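Local atomic coordinates of epoxyqueuosine reductase (PDB entry 5D6S), a protein that belongs to the QueG family of epoxyqueuosine reductases and binds cobalamin and two iron/sulfur clusters. Residues G362-P368 with A395-I399. Sequence-based numbering, arbitrary orientation.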
loop_
_atom_site.group_PDB
_atom_site.type_symbol
_atom_site.label_atom_id
_atom_site.label_comp_id
_atom_site.label_asym_id
_atom_site.label_seq_id
_atom_site.Cartn_x
_atom_site.Cartn_y
_atom_site.Cartn_z
ATOM N N GLY A 362 -25.932 0.273 -11.864
ATOM C CA GLY A 362 -26.132 -0.853 -12.758
ATOM C C GLY A 362 -25.787 -2.187 -12.121
ATOM O O GLY A 362 -26.186 -3.247 -12.596
ATOM N N GLU A 363 -25.035 -2.130 -11.046
ATOM C CA GLU A 363 -24.633 -3.319 -10.338
ATOM C C GLU A 363 -25.654 -3.654 -9.238
ATOM O O GLU A 363 -26.031 -4.816 -9.053
ATOM C CB GLU A 363 -23.234 -3.065 -9.725
ATOM C CG GLU A 363 -22.010 -3.612 -10.477
ATOM C CD GLU A 363 -22.275 -4.200 -11.854
ATOM O OE1 GLU A 363 -22.605 -3.461 -12.800
ATOM O OE2 GLU A 363 -22.126 -5.430 -11.976
ATOM N N ILE A 364 -26.018 -2.628 -8.463
ATOM C CA ILE A 364 -26.865 -2.756 -7.280
ATOM C C ILE A 364 -28.312 -3.069 -7.654
ATOM O O ILE A 364 -28.900 -3.983 -7.101
ATOM C CB ILE A 364 -26.782 -1.463 -6.417
ATOM C CG1 ILE A 364 -25.423 -1.402 -5.715
ATOM C CG2 ILE A 364 -27.884 -1.409 -5.379
ATOM C CD1 ILE A 364 -24.989 -0.021 -5.268
ATOM N N VAL A 365 -28.885 -2.311 -8.581
ATOM C CA VAL A 365 -30.293 -2.485 -8.956
ATOM C C VAL A 365 -30.429 -3.621 -9.971
ATOM O O VAL A 365 -30.340 -3.403 -11.180
ATOM C CB VAL A 365 -30.866 -1.204 -9.546
ATOM C CG1 VAL A 365 -32.324 -1.393 -9.909
ATOM C CG2 VAL A 365 -30.703 -0.047 -8.566
ATOM N N LYS A 366 -30.634 -4.840 -9.473
ATOM C CA LYS A 366 -30.571 -6.036 -10.318
ATOM C C LYS A 366 -31.784 -6.172 -11.232
ATOM O O LYS A 366 -31.626 -6.555 -12.393
ATOM C CB LYS A 366 -30.379 -7.281 -9.465
ATOM C CG LYS A 366 -28.981 -7.378 -8.867
ATOM C CD LYS A 366 -28.776 -8.665 -8.087
ATOM C CE LYS A 366 -27.299 -9.023 -7.948
ATOM N NZ LYS A 366 -27.087 -10.370 -7.328
ATOM N N LYS A 367 -32.969 -5.805 -10.737
ATOM C CA LYS A 367 -34.188 -5.816 -11.554
ATOM C C LYS A 367 -34.864 -4.442 -11.543
ATOM O O LYS A 367 -35.773 -4.179 -10.749
ATOM C CB LYS A 367 -35.162 -6.905 -11.093
ATOM C CG LYS A 367 -34.641 -8.309 -11.345
ATOM C CD LYS A 367 -35.743 -9.339 -11.554
ATOM C CE LYS A 367 -35.160 -10.602 -12.171
ATOM N NZ LYS A 367 -36.213 -11.606 -12.470
ATOM N N PRO A 368 -34.437 -3.566 -12.446
ATOM C CA PRO A 368 -34.919 -2.195 -12.359
ATOM C C PRO A 368 -36.385 -2.048 -12.697
ATOM O O PRO A 368 -36.819 -2.498 -13.742
ATOM C CB PRO A 368 -34.076 -1.454 -13.421
ATOM C CG PRO A 368 -33.454 -2.518 -14.252
ATOM C CD PRO A 368 -33.306 -3.702 -13.377
ATOM N N ALA A 395 -27.202 0.071 -22.017
ATOM C CA ALA A 395 -27.158 -1.146 -22.831
ATOM C C ALA A 395 -27.514 -2.382 -22.026
ATOM O O ALA A 395 -28.222 -3.266 -22.507
ATOM C CB ALA A 395 -25.789 -1.328 -23.459
ATOM N N LYS A 396 -26.994 -2.463 -20.814
ATOM C CA LYS A 396 -27.290 -3.577 -19.921
ATOM C C LYS A 396 -28.794 -3.633 -19.568
ATOM O O LYS A 396 -29.331 -4.688 -19.313
ATOM C CB LYS A 396 -26.435 -3.431 -18.669
ATOM C CG LYS A 396 -26.737 -4.392 -17.541
ATOM C CD LYS A 396 -25.759 -4.146 -16.410
ATOM C CE LYS A 396 -25.934 -5.161 -15.298
ATOM N NZ LYS A 396 -24.716 -5.162 -14.449
ATOM N N TRP A 397 -29.448 -2.478 -19.516
ATOM C CA TRP A 397 -30.850 -2.401 -19.134
ATOM C C TRP A 397 -31.739 -2.258 -20.348
ATOM O O TRP A 397 -32.909 -1.914 -20.228
ATOM C CB TRP A 397 -31.082 -1.222 -18.174
ATOM C CG TRP A 397 -30.531 -1.411 -16.782
ATOM C CD1 TRP A 397 -29.931 -2.506 -16.287
ATOM C CD2 TRP A 397 -30.598 -0.464 -15.709
ATOM N NE1 TRP A 397 -29.601 -2.314 -14.960
ATOM C CE2 TRP A 397 -30.005 -1.062 -14.583
ATOM C CE3 TRP A 397 -31.127 0.818 -15.586
ATOM C CZ2 TRP A 397 -29.877 -0.405 -13.362
ATOM C CZ3 TRP A 397 -31.020 1.467 -14.371
ATOM C CH2 TRP A 397 -30.393 0.855 -13.274
ATOM N N GLN A 398 -31.179 -2.507 -21.528
ATOM C CA GLN A 398 -31.975 -2.621 -22.738
ATOM C C GLN A 398 -32.742 -1.336 -23.001
ATOM O O GLN A 398 -33.849 -1.349 -23.527
ATOM C CB GLN A 398 -32.931 -3.811 -22.599
ATOM C CG GLN A 398 -33.111 -4.641 -23.861
ATOM C CD GLN A 398 -32.168 -5.832 -23.911
ATOM O OE1 GLN A 398 -32.232 -6.717 -23.056
ATOM N NE2 GLN A 398 -31.306 -5.872 -24.920
ATOM N N ILE A 399 -32.149 -0.214 -22.626
ATOM C CA ILE A 399 -32.694 1.083 -22.974
ATOM C C ILE A 399 -32.161 1.428 -24.347
ATOM O O ILE A 399 -31.029 1.882 -24.471
ATOM C CB ILE A 399 -32.251 2.169 -21.977
ATOM C CG1 ILE A 399 -32.911 1.919 -20.616
ATOM C CG2 ILE A 399 -32.569 3.568 -22.517
ATOM C CD1 ILE A 399 -32.254 2.659 -19.485
#
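Here the C-terminal ends of two helices, 351-364 and 384-396, meet in the helical C-terminal region of the chain, whose successive helices are consistent with a HEAT-like repeat. The CA atoms of Gly-362 and Lys-396 are 7.8 Å apart, and those of Pro-368 and Trp-397 are 7.9 Å apart. Helix 351-364 gives way at Val-365 to a loop that runs on to Pro-368. Helix 384-396 ends in a Schellman motif. Gln-398, with positive phi, is its C-prime residue. Gln-398 N donates a weak hydrogen bond to Ala-395 O at 3.2 Å. This turn closes the chain, since Ile-399 is the last residue.

Trp-397 supplies most of the apolar contact. Its indole fills the space between the end of helix 351-364 and the loop after it. Trp-397 CZ2 lies 3.8 Å from Gly-362 CA and 4.0 Å from Val-365 CB. Trp-397 also packs on Met-372, Leu-373 and Met-376 of helix 370-377, and Pro-368 touches Leu-373. Val-365 in turn reaches Ile-338 of helix 338-347.

Lys-396 adds a polar link beside the indole. Its side chain is fully extended, with all four chi angles t. Lys-396 NZ donates a hydrogen bond to Gly-362 O at 3.0 Å, a carbonyl near the helix end. Lys-396 NZ also forms a salt bridge with Glu-363 OE1 at 3.2 Å; as a hydrogen bond it is weak.

Pro-368 covers one face of the indole in a CH-pi contact: its CG sits 3.7 Å from the centroid of the five-membered ring of Trp-397, 9° off the ring normal.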